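Local structure of high-affinity zinc uptake system protein znuA (3MFQ) at residues Phe15-Val20 with Val28-Leu33; Glu122-Leu127 with Met133-Thr138. The protein probably captures metal ions such as zinc outside the cell, as the solute-binding component of an ABC-type uptake system. All blocks are in the same frame, centred on the assembly; numbering follows the deposited sequence.

Contact 1: residues Phe15-Val20 with Val28-Leu33; sequences FLNDMV and VERDLL
The guanidinium of Arg30 has the backbone O of Asn17 over one face, its NE 3.8 Å from that oxygen, and CG1 of Val20 at its edge near the plane. The Asn17 amide crosses the arginine at about a right angle, its plane turned 73° from the guanidinium. Its OD1 takes a weak hydrogen bond from Arg30 NH1 at 2.7 Å, bent to 116° at the hydrogen. A bend at chi3 turns NH1 back toward Asn17 OD1, after the arginine CD has passed Val20 CG1 at 3.5 Å. On its other flank the Asn17 OD1 meets CB of Leu32, 4.3 Å away. Deeper in, Val20 CG1 packs on Val28 CG2 at 3.7 Å, the two valines crossing almost perpendicularly. The backbone of Glu29 and Asp31 pairs with strand 8-11. Asn17 and Arg30 are partly exposed, whereas the valines are buried. Helix 14-24 runs nearly antiparallel to strand 29-32, 171° between the segment axes at a closest approach of 9.0 Å, as expected for the helix and second strand of a beta-alpha-beta crossover, here strand 8-11, helix 14-24 and strand 29-32.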
ATOM      1  N   PHE A  15       5.988   2.205   5.185  1.00 47.03           N
ATOM      2  CA  PHE A  15       5.796   3.228   4.166  1.00 44.37           C
ATOM      3  C   PHE A  15       6.297   4.549   4.693  1.00 44.20           C
ATOM      4  O   PHE A  15       7.180   5.178   4.115  1.00 47.26           O
ATOM      5  CB  PHE A  15       4.319   3.386   3.824  1.00 43.27           C
ATOM      6  CG  PHE A  15       3.743   2.224   3.101  1.00 42.80           C
ATOM      7  CD1 PHE A  15       3.946   2.070   1.745  1.00 41.30           C
ATOM      8  CD2 PHE A  15       2.989   1.283   3.775  1.00 42.36           C
ATOM      9  CE1 PHE A  15       3.413   0.997   1.076  1.00 45.95           C
ATOM     10  CE2 PHE A  15       2.453   0.207   3.112  1.00 43.10           C
ATOM     11  CZ  PHE A  15       2.665   0.062   1.760  1.00 43.88           C
ATOM     12  N   LEU A  16       5.707   4.971   5.800  1.00 50.57           N
ATOM     13  CA  LEU A  16       6.055   6.240   6.394  1.00 50.73           C
ATOM     14  C   LEU A  16       7.521   6.212   6.806  1.00 54.27           C
ATOM     15  O   LEU A  16       8.259   7.165   6.541  1.00 56.36           O
ATOM     16  CB  LEU A  16       5.119   6.540   7.565  1.00 51.19           C
ATOM     17  CG  LEU A  16       3.653   6.366   7.150  1.00 55.90           C
ATOM     18  CD1 LEU A  16       2.702   6.788   8.255  1.00 58.38           C
ATOM     19  CD2 LEU A  16       3.360   7.130   5.864  1.00 49.43           C
ATOM     20  N   ASN A  17       7.949   5.104   7.414  1.00 50.55           N
ATOM     21  CA  ASN A  17       9.355   4.927   7.783  1.00 50.25           C
ATOM     22  C   ASN A  17      10.322   5.340   6.673  1.00 49.31           C
ATOM     23  O   ASN A  17      11.339   5.978   6.932  1.00 49.06           O
ATOM     24  CB  ASN A  17       9.643   3.480   8.196  1.00 49.74           C
ATOM     25  CG  ASN A  17      11.022   3.321   8.815  1.00 54.94           C
ATOM     26  OD1 ASN A  17      11.358   4.010   9.778  1.00 57.98           O
ATOM     27  ND2 ASN A  17      11.827   2.415   8.266  1.00 57.87           N
ATOM     28  N   ASP A  18      10.001   4.966   5.439  1.00 54.30           N
ATOM     29  CA  ASP A  18      10.812   5.343   4.289  1.00 52.41           C
ATOM     30  C   ASP A  18      10.663   6.829   3.983  1.00 54.02           C
ATOM     31  O   ASP A  18      11.648   7.560   3.892  1.00 56.55           O
ATOM     32  CB  ASP A  18      10.406   4.523   3.066  1.00 55.66           C
ATOM     33  CG  ASP A  18      11.163   4.926   1.816  1.00 57.06           C
ATOM     34  OD1 ASP A  18      12.368   5.239   1.921  1.00 55.92           O
ATOM     35  OD2 ASP A  18      10.554   4.922   0.725  1.00 57.65           O
ATOM     36  N   MET A  19       9.418   7.263   3.820  1.00 43.06           N
ATOM     37  CA  MET A  19       9.115   8.650   3.499  1.00 42.44           C
ATOM     38  C   MET A  19       9.923   9.624   4.355  1.00 41.46           C
ATOM     39  O   MET A  19      10.683  10.434   3.832  1.00 42.49           O
ATOM     40  CB  MET A  19       7.613   8.912   3.660  1.00 44.68           C
ATOM     41  CG  MET A  19       7.164  10.310   3.243  1.00 43.15           C
ATOM     42  SD  MET A  19       5.370  10.508   3.240  1.00 36.88           S
ATOM     43  CE  MET A  19       4.977  10.050   4.921  1.00 40.01           C
ATOM     44  N   VAL A  20       9.760   9.535   5.672  1.00 40.21           N
ATOM     45  CA  VAL A  20      10.436  10.449   6.588  1.00 41.55           C
ATOM     46  C   VAL A  20      11.943  10.461   6.377  1.00 42.53           C
ATOM     47  O   VAL A  20      12.561  11.521   6.331  1.00 39.91           O
ATOM     48  CB  VAL A  20      10.138  10.111   8.055  1.00 41.45           C
ATOM     49  CG1 VAL A  20      10.936  11.017   8.977  1.00 42.58           C
ATOM     50  CG2 VAL A  20       8.660  10.257   8.331  1.00 41.07           C
ATOM     51  N   VAL A  28      15.980  13.299  12.152  1.00 47.55           N
ATOM     52  CA  VAL A  28      15.021  12.932  13.194  1.00 48.00           C
ATOM     53  C   VAL A  28      15.216  11.488  13.628  1.00 50.30           C
ATOM     54  O   VAL A  28      15.979  10.747  13.011  1.00 51.80           O
ATOM     55  CB  VAL A  28      13.564  13.104  12.729  1.00 44.95           C
ATOM     56  CG1 VAL A  28      13.303  14.540  12.312  1.00 44.23           C
ATOM     57  CG2 VAL A  28      13.260  12.145  11.593  1.00 46.74           C
ATOM     58  N   GLU A  29      14.517  11.090  14.685  1.00 84.99           N
ATOM     59  CA  GLU A  29      14.619   9.727  15.202  1.00 90.63           C
ATOM     60  C   GLU A  29      13.311   8.955  15.019  1.00 91.21           C
ATOM     61  O   GLU A  29      12.309   9.254  15.667  1.00 92.80           O
ATOM     62  CB  GLU A  29      14.995   9.750  16.679  1.00 92.01           C
ATOM     63  CG  GLU A  29      15.652   8.477  17.153  1.00 92.81           C
ATOM     64  CD  GLU A  29      17.140   8.651  17.339  1.00103.69           C
ATOM     65  OE1 GLU A  29      17.537   9.617  18.024  1.00102.94           O
ATOM     66  OE2 GLU A  29      17.913   7.828  16.805  1.00108.56           O
ATOM     67  N   ARG A  30      13.330   7.946  14.155  1.00 53.48           N
ATOM     68  CA  ARG A  30      12.095   7.273  13.753  1.00 57.75           C
ATOM     69  C   ARG A  30      11.680   6.067  14.617  1.00 59.82           C
ATOM     70  O   ARG A  30      12.484   5.183  14.920  1.00 59.50           O
ATOM     71  CB  ARG A  30      12.140   6.927  12.254  1.00 54.15           C
ATOM     72  CG  ARG A  30      12.089   8.172  11.345  1.00 49.45           C
ATOM     73  CD  ARG A  30      12.264   7.876   9.861  1.00 48.29           C
ATOM     74  NE  ARG A  30      13.660   7.639   9.512  1.00 53.84           N
ATOM     75  CZ  ARG A  30      14.268   6.468   9.658  1.00 55.18           C
ATOM     76  NH1 ARG A  30      13.599   5.433  10.145  1.00 57.90           N
ATOM     77  NH2 ARG A  30      15.542   6.328   9.321  1.00 51.54           N
ATOM     78  N   ASP A  31      10.409   6.057  15.011  1.00 59.35           N
ATOM     79  CA  ASP A  31       9.855   4.985  15.828  1.00 56.84           C
ATOM     80  C   ASP A  31       8.802   4.202  15.059  1.00 57.26           C
ATOM     81  O   ASP A  31       7.608   4.491  15.148  1.00 58.77           O
ATOM     82  CB  ASP A  31       9.246   5.553  17.109  1.00 62.56           C
ATOM     83  CG  ASP A  31       9.973   5.090  18.350  1.00 69.15           C
ATOM     84  OD1 ASP A  31       9.715   3.952  18.799  1.00 68.46           O
ATOM     85  OD2 ASP A  31      10.804   5.860  18.873  1.00 68.27           O
ATOM     86  N   LEU A  32       9.248   3.211  14.297  1.00 55.33           N
ATOM     87  CA  LEU A  32       8.327   2.378  13.541  1.00 52.67           C
ATOM     88  C   LEU A  32       7.541   1.472  14.474  1.00 56.35           C
ATOM     89  O   LEU A  32       8.119   0.758  15.294  1.00 60.07           O
ATOM     90  CB  LEU A  32       9.074   1.544  12.502  1.00 52.92           C
ATOM     91  CG  LEU A  32       8.190   0.575  11.717  1.00 54.49           C
ATOM     92  CD1 LEU A  32       6.992   1.299  11.125  1.00 55.51           C
ATOM     93  CD2 LEU A  32       8.987  -0.123  10.631  1.00 53.00           C
ATOM     94  N   LEU A  33       6.220   1.508  14.345  1.00 52.29           N
ATOM     95  CA  LEU A  33       5.351   0.716  15.203  1.00 54.60           C
ATOM     96  C   LEU A  33       5.058  -0.641  14.582  1.00 55.02           C
ATOM     97  O   LEU A  33       5.313  -1.682  15.187  1.00 58.17           O
ATOM     98  CB  LEU A  33       4.044   1.460  15.467  1.00 50.40           C
ATOM     99  CG  LEU A  33       4.205   2.929  15.856  1.00 49.51           C
ATOM    100  CD1 LEU A  33       2.896   3.463  16.405  1.00 49.10           C
ATOM    101  CD2 LEU A  33       5.316   3.095  16.874  1.00 50.92           C
TER

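Contact 2: residues Glu122-Leu127 with Met133-Thr138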
ATOM      1  N   GLU A 122       5.218  18.805   8.238  1.00 46.80           N
ATOM      2  CA  GLU A 122       5.196  18.422   9.644  1.00 48.74           C
ATOM      3  C   GLU A 122       6.605  18.237  10.196  1.00 52.48           C
ATOM      4  O   GLU A 122       6.849  18.445  11.384  1.00 50.34           O
ATOM      5  CB  GLU A 122       4.382  17.145   9.849  1.00 49.09           C
ATOM      6  CG  GLU A 122       2.881  17.364   9.844  1.00 51.85           C
ATOM      7  CD  GLU A 122       2.429  18.306  10.941  1.00 54.38           C
ATOM      8  OE1 GLU A 122       1.983  19.425  10.612  1.00 56.74           O
ATOM      9  OE2 GLU A 122       2.520  17.929  12.129  1.00 54.05           O
ATOM     10  N   LEU A 123       7.529  17.837   9.332  1.00 65.77           N
ATOM     11  CA  LEU A 123       8.921  17.745   9.725  1.00 63.94           C
ATOM     12  C   LEU A 123       9.517  19.150   9.741  1.00 63.53           C
ATOM     13  O   LEU A 123      10.225  19.507  10.671  1.00 63.45           O
ATOM     14  CB  LEU A 123       9.686  16.793   8.806  1.00 63.49           C
ATOM     15  CG  LEU A 123       9.216  15.333   8.905  1.00 64.78           C
ATOM     16  CD1 LEU A 123       9.820  14.460   7.812  1.00 66.23           C
ATOM     17  CD2 LEU A 123       9.508  14.746  10.280  1.00 63.24           C
ATOM     18  N   GLN A 124       9.220  19.951   8.720  1.00 54.44           N
ATOM     19  CA  GLN A 124       9.378  21.385   8.853  1.00 53.44           C
ATOM     20  C   GLN A 124       8.391  21.674   9.955  1.00 57.13           C
ATOM     21  O   GLN A 124       7.450  20.909  10.125  1.00 59.68           O
ATOM     22  CB  GLN A 124       8.950  22.107   7.582  1.00 54.28           C
ATOM     23  CG  GLN A 124       9.529  21.548   6.310  1.00 53.25           C
ATOM     24  CD  GLN A 124       8.964  22.236   5.091  1.00 57.04           C
ATOM     25  OE1 GLN A 124       8.946  23.462   5.014  1.00 58.49           O
ATOM     26  NE2 GLN A 124       8.495  21.453   4.127  1.00 56.28           N
ATOM     27  N   LYS A 125       8.574  22.781  10.669  1.00 83.07           N
ATOM     28  CA  LYS A 125       7.765  23.095  11.845  1.00 87.08           C
ATOM     29  C   LYS A 125       8.086  22.190  13.032  1.00 82.83           C
ATOM     30  O   LYS A 125       7.576  22.389  14.132  1.00 84.24           O
ATOM     31  CB  LYS A 125       6.294  22.731  11.619  1.00 83.36           C
ATOM     32  CG  LYS A 125       5.436  22.683  12.895  1.00 85.12           C
ATOM     33  CD  LYS A 125       4.007  22.248  12.610  1.00 90.68           C
ATOM     34  CE  LYS A 125       3.319  23.266  11.736  1.00 97.25           C
ATOM     35  NZ  LYS A 125       1.882  22.940  11.568  1.00 98.89           N
ATOM     36  N   LEU A 126       8.923  21.185  12.798  1.00 43.46           N
ATOM     37  CA  LEU A 126       9.385  20.313  13.878  1.00 40.67           C
ATOM     38  C   LEU A 126      10.872  20.644  13.979  1.00 42.33           C
ATOM     39  O   LEU A 126      11.465  20.653  15.063  1.00 43.65           O
ATOM     40  CB  LEU A 126       9.191  18.811  13.637  1.00 40.14           C
ATOM     41  CG  LEU A 126       9.650  17.870  14.764  1.00 36.96           C
ATOM     42  CD1 LEU A 126       8.952  18.234  16.053  1.00 40.71           C
ATOM     43  CD2 LEU A 126       9.362  16.432  14.393  1.00 39.24           C
ATOM     44  N   LEU A 127      11.463  20.920  12.826  1.00 41.70           N
ATOM     45  CA  LEU A 127      12.856  21.321  12.749  1.00 39.12           C
ATOM     46  C   LEU A 127      13.000  22.634  11.996  1.00 42.67           C
ATOM     47  O   LEU A 127      13.404  22.650  10.836  1.00 44.36           O
ATOM     48  CB  LEU A 127      13.674  20.243  12.055  1.00 40.14           C
ATOM     49  CG  LEU A 127      13.931  18.963  12.839  1.00 41.58           C
ATOM     50  CD1 LEU A 127      14.618  17.921  11.971  1.00 42.75           C
ATOM     51  CD2 LEU A 127      14.766  19.260  14.071  1.00 47.04           C
ATOM     52  N   MET A 133      16.387  22.840   4.334  1.00 46.29           N
ATOM     53  CA  MET A 133      17.066  21.599   3.992  1.00 46.15           C
ATOM     54  C   MET A 133      16.041  20.534   3.638  1.00 45.91           C
ATOM     55  O   MET A 133      16.145  19.868   2.609  1.00 49.18           O
ATOM     56  CB  MET A 133      17.903  21.118   5.174  1.00 45.79           C
ATOM     57  CG  MET A 133      18.746  19.896   4.870  1.00 52.04           C
ATOM     58  SD  MET A 133      19.136  18.938   6.347  1.00 64.90           S
ATOM     59  CE  MET A 133      20.489  17.927   5.743  1.00 55.58           C
ATOM     60  N   ILE A 134      15.046  20.384   4.504  1.00 41.44           N
ATOM     61  CA  ILE A 134      13.978  19.417   4.290  1.00 42.38           C
ATOM     62  C   ILE A 134      13.154  19.725   3.045  1.00 41.58           C
ATOM     63  O   ILE A 134      12.815  18.825   2.281  1.00 41.46           O
ATOM     64  CB  ILE A 134      13.039  19.354   5.498  1.00 39.82           C
ATOM     65  CG1 ILE A 134      13.766  18.740   6.695  1.00 38.75           C
ATOM     66  CG2 ILE A 134      11.804  18.545   5.157  1.00 42.69           C
ATOM     67  CD1 ILE A 134      13.019  18.879   8.000  1.00 41.61           C
ATOM     68  N   GLN A 135      12.825  20.998   2.852  1.00 51.00           N
ATOM     69  CA  GLN A 135      12.092  21.417   1.666  1.00 51.29           C
ATOM     70  C   GLN A 135      12.867  21.025   0.422  1.00 49.80           C
ATOM     71  O   GLN A 135      12.295  20.560  -0.562  1.00 50.09           O
ATOM     72  CB  GLN A 135      11.879  22.926   1.679  1.00 51.80           C
ATOM     73  CG  GLN A 135      11.052  23.413   2.845  1.00 50.71           C
ATOM     74  CD  GLN A 135      11.075  24.918   2.970  1.00 55.97           C
ATOM     75  OE1 GLN A 135      11.635  25.614   2.121  1.00 52.51           O
ATOM     76  NE2 GLN A 135      10.468  25.433   4.032  1.00 56.69           N
ATOM     77  N   LYS A 136      14.180  21.220   0.479  1.00 56.17           N
ATOM     78  CA  LYS A 136      15.064  20.848  -0.615  1.00 55.77           C
ATOM     79  C   LYS A 136      15.007  19.342  -0.833  1.00 56.75           C
ATOM     80  O   LYS A 136      14.933  18.871  -1.966  1.00 60.50           O
ATOM     81  CB  LYS A 136      16.494  21.282  -0.299  1.00 56.54           C
ATOM     82  CG  LYS A 136      17.406  21.371  -1.508  1.00 58.52           C
ATOM     83  CD  LYS A 136      18.748  21.962  -1.117  1.00 58.46           C
ATOM     84  CE  LYS A 136      19.656  22.144  -2.323  1.00 62.64           C
ATOM     85  NZ  LYS A 136      20.991  22.681  -1.927  1.00 66.18           N
ATOM     86  N   ASN A 137      15.042  18.593   0.263  1.00 31.85           N
ATOM     87  CA  ASN A 137      14.904  17.144   0.201  1.00 31.83           C
ATOM     88  C   ASN A 137      13.557  16.723  -0.367  1.00 31.43           C
ATOM     89  O   ASN A 137      13.468  15.775  -1.141  1.00 30.53           O
ATOM     90  CB  ASN A 137      15.086  16.538   1.590  1.00 32.02           C
ATOM     91  CG  ASN A 137      16.512  16.622   2.071  1.00 33.53           C
ATOM     92  OD1 ASN A 137      17.374  17.176   1.389  1.00 39.28           O
ATOM     93  ND2 ASN A 137      16.776  16.067   3.245  1.00 33.07           N
ATOM     94  N   THR A 138      12.511  17.438   0.031  1.00 37.01           N
ATOM     95  CA  THR A 138      11.155  17.147  -0.410  1.00 34.20           C
ATOM     96  C   THR A 138      11.021  17.298  -1.916  1.00 39.35           C
ATOM     97  O   THR A 138      10.460  16.433  -2.589  1.00 40.21           O
ATOM     98  CB  THR A 138      10.149  18.088   0.258  1.00 35.07           C
ATOM     99  OG1 THR A 138      10.311  18.025   1.679  1.00 39.16           O
ATOM    100  CG2 THR A 138       8.727  17.695  -0.107  1.00 33.42           C
TER
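Gln124 and Gln135 cross at about a right angle where helix 109-123 gives way to the turn that leads into helix 131-156, a short link between consecutive helices at one end of the long helix that spans the two lobes in this family of metal-binding proteins. Their amide planes are 56° apart. NE2 of Gln135 gives a hydrogen bond to OE1 of Gln124 at 2.7 Å, with an angle of 149° at the hydrogen. The acceptor lies close to the plane of the Gln135 amide, yet the donor stands above the Gln124 carbonyl plane, so the bond misses the lone pairs. The other end of the Gln124 amide, NE2, is held by Ser120 OG, one helical turn back, which helps fix the rotation of the group.

Ile134 lies beside this polar pair and points toward the 122-127 segment. It slides past Gln124 in the opposite direction, CG2 lying 3.9 Å from Gln124 CG. With CG1 anti to the carbonyl carbon (chi1 -69°) and the chain extended at chi2, its CD1 reaches the helix end, 4.0 Å from CB of Leu123 and 4.3 Å from CB of Leu127. Leu123 carries the apolar surface on to Leu23 and Ala24 of helix 14-24. The end of the helix is tied by Leu123 O, which accepts from both Leu126 N and Leu127 N. On the facing helix, Ile134 O likewise has two donors, Thr138 N and Thr138 OG1, the hydroxyl lying 2.7 Å from that oxygen.

How the contacts relate
Contact 1 closes before contact 2 opens along the chain, and their centres are about 14 Å apart on the same side of the chain's centre. They meet directly: Val28 CG1 packs on Leu127 CD1 at 3.6 Å, and Val20 CG1 on Leu123 CD1 at 3.8 Å. Contact 1 belongs to the parallel four-stranded sheet, with strand 29-32 at its edge and helix 14-24 against it; contact 2 joins helix 109-123 to the start of helix 131-156. Helix 14-24 and the end of helix 109-123 pack against each other, and Leu123 and Leu126 also touch strands 8-11 and 58-61. Both are plain packing within one lobe; neither includes a zinc ligand (His41, His104, His170 and Asp254).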